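2S Albumin protein (Dolichos, PDB 6IX1) is of unsettled function but, as a hemopexin-type seed albumin, probably serves as a storage protein and may bind small ligands. Local coordinates at residues 58-63 / 75-80; 181-186 / 194-199. All coordinates share one frame; numbering follows the deposited sequence.

Interactions 1 and 2 sit in two different antiparallel sheets of a single chain, which fit blades of the four-bladed beta-propeller known from hemopexin domains. Their centres are 24 Å apart and lie on opposite sides of the chain's centre, each 12 Å from it; the nearest atoms are about 10 Å apart, so the two do not touch. Interaction 1 ties the loop 58-63 that leads into strand 64-67 to the tight turn after strand 72-77. Interaction 2 closes the open end of the hairpin 182-187/190-195. Two sulfate ions, probably from the crystallisation liquor, meet interaction 2, at Tyr184 and at Gly199.

Interaction 1: residues 58-63 / 75-80; sequences AEPGID and VFSGSQ
Phe76 O is the busiest atom on the packed side of this contact. It accepts the N-H of Asp63 over 2.9 Å between Asp63 N and Phe76 O, with the donor 31° above the carbonyl plane, and the CA-H of Ile62 leans on it as well (Ile62 CA to Phe76 O, 3.3 Å). The CD1 methyl of Ile62 reaches Val75 CG1 at 3.9 Å, the two branched chains crossing obliquely, and Phe57 lies against both. Ser77 turns its OG anti to the backbone N (chi1 -176°), which sets it 2.9 Å from Gly61 O, with Ala56 O also within its reach. Gly61 has phi 128°, where a beta-carbon would run into the carbonyl O of Pro60. Residues 77-80 form a type II' turn, the two-residue connection of a beta hairpin, and Asp63 reaches across to it from the loop that enters strand 64-67, the first strand of the same sheet. Here the contact loosens toward solvent. Asp63 OD2 takes the N-H of Gly78 at 2.8 Å in a nearly straight bond, met from above the carboxylate plane, while a water lies 2.8 Å from both Asp63 OD1 and Gly78 O. Pro60, preceded by a cis peptide bond, only brushes the contact on the Gly61 side, its CG 4.0 Å from Ser77 OG.

Interaction 2: residues 181-186 / 194-199; sequences PEAYLF and IKFTPG. With SO4 (sulfate ion), chain E; SO4 (sulfate ion), chain D.
The ring of Pro181, preceded by a cis peptide bond, lies obliquely across the extended chain of Lys195, with CG of Pro181 3.5 Å from CG of Lys195. Lys195 CG stands anti to the backbone N (chi1 -176°), which carries the aliphatic part across the proline ring. Phe196 takes the crowded position between backbone N and carbonyl carbon (chi1 68°), bringing its ring back against the partner strand: CD1 comes within 3.1 Å of Pro181 O and 3.9 Å of Ala183 CB, and Glu182 O meets the ring edge in plane. On the Ala183 side of the sheet, Ile194 CG1 lies 4.0 Å from Ala183 CB, and further along the CD1 methyls of Leu185 and Ile194 meet where the two chains cross at about a right angle. The backbone fixes this register as an antiparallel pairing: Ala183 and Ile194 exchange both N-H...O bonds, and Phe196 N reaches Pro181 O at 2.9 Å, nearly along the C=O axis. Tyr184 points away from the partner strand, its OH giving its proton to sulfate D (Tyr184 OH to O2, 2.7 Å), whose sulfur lies in the ring plane. An alanine here, without ring or hydroxyl, would probably loosen the packing with Phe175 and Trp216 and weaken the hold on the sulfate. Gly199 N binds the other sulfate, E, at O3 (2.9 Å). Glu182 OE1 forms a salt bridge with Arg193. Within its four-stranded sheet, the hairpin lies between strand 173-176, paired through Tyr184 and Phe186, and strand 204-211, where Ile194 touches Leu205 and the backbone of Lys195 is hydrogen-bonded to that of Thr204.

Interaction 1: residues 58-63 / 75-80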
ATOM      1  N   ALA A  58      -6.425  12.991  -5.918  1.00 13.85           N
ATOM      2  CA  ALA A  58      -7.766  13.227  -5.380  1.00 13.50           C
ATOM      3  C   ALA A  58      -8.819  12.636  -6.324  1.00 13.69           C
ATOM      4  O   ALA A  58      -9.799  11.997  -5.897  1.00 15.93           O
ATOM      5  CB  ALA A  58      -8.014  14.705  -5.199  1.00 15.94           C
ATOM      6  N   GLU A  59      -8.662  12.885  -7.633  1.00 14.35           N
ATOM      7  CA  GLU A  59      -9.633  12.441  -8.647  1.00 13.84           C
ATOM      8  C   GLU A  59      -8.821  11.977  -9.846  1.00 13.72           C
ATOM      9  O   GLU A  59      -8.219  12.825 -10.475  1.00 15.98           O
ATOM     10  CB  GLU A  59     -10.645  13.537  -9.024  1.00 14.55           C
ATOM     11  CG  GLU A  59     -11.519  14.033  -7.888  1.00 16.85           C
ATOM     12  CD  GLU A  59     -12.757  13.282  -7.346  1.00 16.39           C
ATOM     13  OE1 GLU A  59     -13.506  12.508  -8.085  1.00 22.58           O
ATOM     14  OE2 GLU A  59     -13.145  13.593  -6.208  1.00 16.22           O
ATOM     15  N   PRO A  60      -8.774  10.685 -10.164  1.00 15.81           N
ATOM     16  CA  PRO A  60      -9.701   9.676  -9.669  1.00 13.98           C
ATOM     17  C   PRO A  60      -9.343   8.978  -8.346  1.00 11.43           C
ATOM     18  O   PRO A  60     -10.161   8.304  -7.756  1.00 14.59           O
ATOM     19  CB  PRO A  60      -9.637   8.633 -10.775  1.00 16.12           C
ATOM     20  CG  PRO A  60      -8.206   8.708 -11.284  1.00 16.75           C
ATOM     21  CD  PRO A  60      -7.974  10.204 -11.318  1.00 14.97           C
ATOM     22  N   GLY A  61      -8.153   9.276  -7.832  1.00 10.46           N
ATOM     23  CA  GLY A  61      -7.774   8.841  -6.486  1.00 10.16           C
ATOM     24  C   GLY A  61      -6.430   8.126  -6.507  1.00  8.43           C
ATOM     25  O   GLY A  61      -5.787   8.037  -7.519  1.00 13.75           O
ATOM     26  N   ILE A  62      -6.058   7.598  -5.369  1.00  8.83           N
ATOM     27  CA  ILE A  62      -4.763   6.955  -5.110  1.00  8.70           C
ATOM     28  C   ILE A  62      -4.900   5.447  -5.357  1.00  7.98           C
ATOM     29  O   ILE A  62      -5.740   4.800  -4.759  1.00  9.88           O
ATOM     30  CB  ILE A  62      -4.304   7.278  -3.685  1.00  8.74           C
ATOM     31  CG1 ILE A  62      -4.017   8.757  -3.530  1.00  9.51           C
ATOM     32  CG2 ILE A  62      -3.130   6.415  -3.269  1.00  9.55           C
ATOM     33  CD1 ILE A  62      -3.796   9.225  -2.104  1.00 10.24           C
ATOM     34  N   ASP A  63      -4.061   4.961  -6.295  1.00  7.81           N
ATOM     35  CA  ASP A  63      -4.127   3.544  -6.717  1.00  8.84           C
ATOM     36  C   ASP A  63      -2.932   2.731  -6.252  1.00  7.87           C
ATOM     37  O   ASP A  63      -2.862   1.519  -6.521  1.00  9.43           O
ATOM     38  CB  ASP A  63      -4.366   3.344  -8.214  1.00 10.82           C
ATOM     39  CG  ASP A  63      -3.288   3.924  -9.100  1.00  8.65           C
ATOM     40  OD1 ASP A  63      -2.172   4.124  -8.564  1.00  9.42           O
ATOM     41  OD2 ASP A  63      -3.519   3.938 -10.316  1.00 12.56           O
ATOM     42  N   VAL A  75       2.525   8.360  -2.897  1.00  7.49           N
ATOM     43  CA  VAL A  75       1.223   7.996  -3.457  1.00  8.34           C
ATOM     44  C   VAL A  75       1.277   8.046  -4.962  1.00  6.79           C
ATOM     45  O   VAL A  75       2.160   8.730  -5.527  1.00  8.54           O
ATOM     46  CB  VAL A  75       0.168   8.965  -2.894  1.00  9.23           C
ATOM     47  CG1 VAL A  75       0.039   8.834  -1.390  1.00  9.40           C
ATOM     48  CG2 VAL A  75       0.377  10.440  -3.219  1.00  9.93           C
ATOM     49  N   PHE A  76       0.412   7.282  -5.581  1.00  6.60           N
ATOM     50  CA  PHE A  76       0.404   7.023  -7.025  1.00  7.72           C
ATOM     51  C   PHE A  76      -1.019   7.142  -7.552  1.00  8.84           C
ATOM     52  O   PHE A  76      -1.950   6.829  -6.810  1.00  8.38           O
ATOM     53  CB  PHE A  76       0.909   5.605  -7.316  1.00  9.41           C
ATOM     54  CG  PHE A  76       2.341   5.323  -6.892  1.00  8.23           C
ATOM     55  CD1 PHE A  76       2.679   5.103  -5.563  1.00  8.62           C
ATOM     56  CD2 PHE A  76       3.376   5.436  -7.807  1.00  9.95           C
ATOM     57  CE1 PHE A  76       3.993   4.941  -5.156  1.00  8.10           C
ATOM     58  CE2 PHE A  76       4.675   5.327  -7.377  1.00  9.98           C
ATOM     59  CZ  PHE A  76       5.005   5.057  -6.062  1.00  9.14           C
ATOM     60  N   SER A  77      -1.162   7.513  -8.806  1.00  8.26           N
ATOM     61  CA  SER A  77      -2.425   7.517  -9.546  1.00 10.14           C
ATOM     62  C   SER A  77      -2.038   7.343 -11.029  1.00  9.29           C
ATOM     63  O   SER A  77      -1.508   8.269 -11.607  1.00  9.28           O
ATOM     64  CB  SER A  77      -3.221   8.748  -9.344  1.00  9.51           C
ATOM     65  OG  SER A  77      -4.464   8.670 -10.010  1.00 11.87           O
ATOM     66  N   GLY A  78      -2.269   6.157 -11.554  1.00  9.19           N
ATOM     67  CA  GLY A  78      -1.786   5.856 -12.916  1.00 11.00           C
ATOM     68  C   GLY A  78      -0.287   6.037 -12.975  1.00  9.86           C
ATOM     69  O   GLY A  78       0.424   5.519 -12.154  1.00  9.87           O
ATOM     70  N   SER A  79       0.185   6.771 -13.963  1.00 10.02           N
ATOM     71  CA  SER A  79       1.643   6.994 -14.108  1.00 11.22           C
ATOM     72  C   SER A  79       2.176   8.100 -13.211  1.00  9.45           C
ATOM     73  O   SER A  79       3.347   8.337 -13.294  1.00 10.24           O
ATOM     74  CB  SER A  79       2.073   7.230 -15.544  1.00 13.13           C
ATOM     75  OG  SER A  79       1.541   8.441 -16.078  1.00 22.71           O
ATOM     76  N   GLN A  80       1.291   8.792 -12.489  1.00  9.87           N
ATOM     77  CA  GLN A  80       1.713   9.928 -11.671  1.00  9.92           C
ATOM     78  C   GLN A  80       2.043   9.457 -10.259  1.00  9.31           C
ATOM     79  O   GLN A  80       1.427   8.493  -9.741  1.00 10.46           O
ATOM     80  CB  GLN A  80       0.639  10.987 -11.587  1.00 12.81           C
ATOM     81  CG  GLN A  80       0.410  11.657 -12.933  1.00 16.96           C
ATOM     82  CD  GLN A  80      -0.559  12.807 -12.843  1.00 23.09           C
ATOM     83  OE1 GLN A  80      -1.636  12.750 -13.426  1.00 29.42           O
ATOM     84  NE2 GLN A  80      -0.156  13.862 -12.151  1.00 28.61           N
TER
HETATM   85  O   HOH W   1       0.015   3.561 -10.251  1.00 10.46           O

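Interaction 2: residues 181-186 / 194-199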
ATOM      1  N   PRO A 181       7.278  -8.855  11.672  1.00 10.33           N
ATOM      2  CA  PRO A 181       7.391  -8.454  10.269  1.00  9.48           C
ATOM      3  C   PRO A 181       6.168  -8.925   9.488  1.00  9.13           C
ATOM      4  O   PRO A 181       6.223  -9.701   8.528  1.00  9.46           O
ATOM      5  CB  PRO A 181       8.579  -9.286   9.848  1.00 10.63           C
ATOM      6  CG  PRO A 181       8.390 -10.590  10.575  1.00 11.83           C
ATOM      7  CD  PRO A 181       7.668 -10.259  11.863  1.00 13.05           C
ATOM      8  N   GLU A 182       5.008  -8.476   9.933  1.00  8.67           N
ATOM      9  CA  GLU A 182       3.744  -8.852   9.283  1.00  8.49           C
ATOM     10  C   GLU A 182       3.375  -7.813   8.206  1.00  6.44           C
ATOM     11  O   GLU A 182       3.740  -6.644   8.269  1.00  6.73           O
ATOM     12  CB  GLU A 182       2.621  -9.075  10.271  1.00  8.24           C
ATOM     13  CG  GLU A 182       2.946 -10.142  11.253  1.00 10.39           C
ATOM     14  CD  GLU A 182       1.876 -10.551  12.244  1.00 10.00           C
ATOM     15  OE1 GLU A 182       0.800  -9.949  12.281  1.00 10.27           O
ATOM     16  OE2 GLU A 182       2.206 -11.494  13.025  1.00 15.55           O
ATOM     17  N   ALA A 183       2.571  -8.274   7.273  1.00  8.03           N
ATOM     18  CA  ALA A 183       2.022  -7.431   6.216  1.00  7.49           C
ATOM     19  C   ALA A 183       0.670  -7.947   5.812  1.00  7.10           C
ATOM     20  O   ALA A 183       0.424  -9.143   5.946  1.00  8.41           O
ATOM     21  CB  ALA A 183       2.931  -7.382   5.027  1.00  8.09           C
ATOM     22  N   TYR A 184      -0.166  -7.063   5.281  1.00  7.42           N
ATOM     23  CA  TYR A 184      -1.505  -7.417   4.798  1.00  6.96           C
ATOM     24  C   TYR A 184      -1.500  -7.236   3.279  1.00  7.35           C
ATOM     25  O   TYR A 184      -1.090  -6.191   2.792  1.00  6.83           O
ATOM     26  CB  TYR A 184      -2.557  -6.505   5.410  1.00  7.66           C
ATOM     27  CG  TYR A 184      -2.763  -6.730   6.848  1.00  6.39           C
ATOM     28  CD1 TYR A 184      -2.001  -6.076   7.788  1.00  7.58           C
ATOM     29  CD2 TYR A 184      -3.698  -7.642   7.302  1.00  8.51           C
ATOM     30  CE1 TYR A 184      -2.152  -6.364   9.140  1.00  7.86           C
ATOM     31  CE2 TYR A 184      -3.849  -7.928   8.644  1.00  7.20           C
ATOM     32  CZ  TYR A 184      -3.130  -7.227   9.590  1.00  7.87           C
ATOM     33  OH  TYR A 184      -3.236  -7.485  10.929  1.00  9.39           O
ATOM     34  N   LEU A 185      -1.984  -8.273   2.587  1.00  6.74           N
ATOM     35  CA  LEU A 185      -2.061  -8.239   1.096  1.00  6.88           C
ATOM     36  C   LEU A 185      -3.571  -8.358   0.775  1.00  6.73           C
ATOM     37  O   LEU A 185      -4.282  -9.181   1.331  1.00  8.45           O
ATOM     38  CB  LEU A 185      -1.327  -9.440   0.466  1.00  8.20           C
ATOM     39  CG  LEU A 185       0.091  -9.689   0.971  1.00  8.20           C
ATOM     40  CD1 LEU A 185       0.638 -10.883   0.197  1.00  8.37           C
ATOM     41  CD2 LEU A 185       0.987  -8.472   0.703  1.00  9.12           C
ATOM     42  N   PHE A 186      -3.987  -7.514  -0.137  1.00  6.82           N
ATOM     43  CA  PHE A 186      -5.394  -7.463  -0.554  1.00  7.07           C
ATOM     44  C   PHE A 186      -5.484  -7.710  -2.072  1.00  7.13           C
ATOM     45  O   PHE A 186      -4.689  -7.212  -2.828  1.00  8.27           O
ATOM     46  CB  PHE A 186      -5.978  -6.067  -0.289  1.00  6.83           C
ATOM     47  CG  PHE A 186      -5.970  -5.666   1.156  1.00  6.47           C
ATOM     48  CD1 PHE A 186      -4.905  -5.081   1.745  1.00  7.10           C
ATOM     49  CD2 PHE A 186      -7.023  -5.962   1.957  1.00  7.40           C
ATOM     50  CE1 PHE A 186      -4.914  -4.784   3.107  1.00  7.57           C
ATOM     51  CE2 PHE A 186      -7.099  -5.740   3.319  1.00  7.93           C
ATOM     52  CZ  PHE A 186      -6.015  -5.118   3.888  1.00  7.98           C
ATOM     53  N   ILE A 194       0.545 -11.987   6.141  1.00  8.15           N
ATOM     54  CA  ILE A 194       1.786 -12.771   6.032  1.00  9.37           C
ATOM     55  C   ILE A 194       2.772 -12.259   7.075  1.00  9.11           C
ATOM     56  O   ILE A 194       2.759 -11.139   7.469  1.00 10.86           O
ATOM     57  CB  ILE A 194       2.372 -12.701   4.598  1.00 10.62           C
ATOM     58  CG1 ILE A 194       2.885 -11.306   4.270  1.00 11.78           C
ATOM     59  CG2 ILE A 194       1.379 -13.253   3.597  1.00 14.28           C
ATOM     60  CD1 ILE A 194       3.717 -11.320   2.968  1.00 12.83           C
ATOM     61  N   LYS A 195       3.713 -13.137   7.388  1.00  8.08           N
ATOM     62  CA  LYS A 195       4.976 -12.825   8.064  1.00  8.40           C
ATOM     63  C   LYS A 195       6.030 -12.951   6.956  1.00  8.13           C
ATOM     64  O   LYS A 195       6.215 -14.013   6.444  1.00 11.50           O
ATOM     65  CB  LYS A 195       5.272 -13.782   9.206  1.00 10.82           C
ATOM     66  CG  LYS A 195       6.480 -13.502  10.033  0.50 13.97           C
ATOM     67  CD  LYS A 195       6.582 -14.477  11.196  0.50 13.00           C
ATOM     68  CE  LYS A 195       7.701 -14.072  12.133  0.50 19.62           C
ATOM     69  NZ  LYS A 195       8.203 -15.159  12.997  0.50 21.81           N
ATOM     70  N   PHE A 196       6.670 -11.856   6.615  1.00  7.29           N
ATOM     71  CA  PHE A 196       7.609 -11.843   5.497  1.00  8.15           C
ATOM     72  C   PHE A 196       9.024 -11.817   6.005  1.00  9.44           C
ATOM     73  O   PHE A 196       9.303 -11.286   7.077  1.00  9.66           O
ATOM     74  CB  PHE A 196       7.320 -10.740   4.476  1.00  7.47           C
ATOM     75  CG  PHE A 196       7.540  -9.325   4.941  1.00  8.82           C
ATOM     76  CD1 PHE A 196       6.575  -8.640   5.690  1.00  8.53           C
ATOM     77  CD2 PHE A 196       8.719  -8.684   4.731  1.00  9.88           C
ATOM     78  CE1 PHE A 196       6.799  -7.352   6.177  1.00  9.21           C
ATOM     79  CE2 PHE A 196       8.921  -7.409   5.169  1.00  9.78           C
ATOM     80  CZ  PHE A 196       7.996  -6.749   5.940  1.00  8.95           C
ATOM     81  N   THR A 197       9.913 -12.356   5.161  1.00  8.35           N
ATOM     82  CA  THR A 197      11.326 -12.604   5.508  1.00  8.80           C
ATOM     83  C   THR A 197      12.222 -12.064   4.396  1.00  7.57           C
ATOM     84  O   THR A 197      12.570 -12.786   3.440  1.00  9.04           O
ATOM     85  CB  THR A 197      11.595 -14.076   5.770  1.00  9.10           C
ATOM     86  OG1 THR A 197      11.312 -14.847   4.603  1.00  9.38           O
ATOM     87  CG2 THR A 197      10.823 -14.591   6.953  1.00 11.15           C
ATOM     88  N   PRO A 198      12.693 -10.797   4.475  1.00  9.76           N
ATOM     89  CA  PRO A 198      13.502 -10.254   3.385  1.00  9.78           C
ATOM     90  C   PRO A 198      14.775 -11.090   3.185  1.00  8.78           C
ATOM     91  O   PRO A 198      15.456 -11.469   4.124  1.00  9.32           O
ATOM     92  CB  PRO A 198      13.796  -8.837   3.806  1.00 11.78           C
ATOM     93  CG  PRO A 198      12.558  -8.536   4.599  1.00 11.57           C
ATOM     94  CD  PRO A 198      12.324  -9.766   5.454  1.00 12.38           C
ATOM     95  N   GLY A 199      15.061 -11.407   1.932  1.00  9.57           N
ATOM     96  CA  GLY A 199      16.228 -12.175   1.508  1.00  9.65           C
ATOM     97  C   GLY A 199      16.074 -13.672   1.659  1.00 11.32           C
ATOM     98  O   GLY A 199      17.034 -14.363   1.344  1.00 13.89           O
TER
HETATM   99  S   SO4 E 302      12.673 -10.502  -0.724  1.00 15.74           S
HETATM  100  O1  SO4 E 302      13.263  -9.295  -0.023  1.00 20.90           O
HETATM  101  O2  SO4 E 302      11.575 -10.683   0.229  1.00 14.03           O
HETATM  102  O3  SO4 E 302      13.688 -11.417  -0.614  1.00 18.25           O
HETATM  103  O4  SO4 E 302      12.362 -10.067  -2.030  1.00 12.23           O
HETATM  104  S   SO4 D 301      -6.106 -10.016  10.874  1.00  8.85           S
HETATM  105  O1  SO4 D 301      -6.929 -10.599  11.875  1.00 10.99           O
HETATM  106  O2  SO4 D 301      -5.004  -9.426  11.554  1.00 10.66           O
HETATM  107  O3  SO4 D 301      -6.784  -9.031  10.203  1.00 10.82           O
HETATM  108  O4  SO4 D 301      -5.640 -10.966   9.903  1.00 12.92           O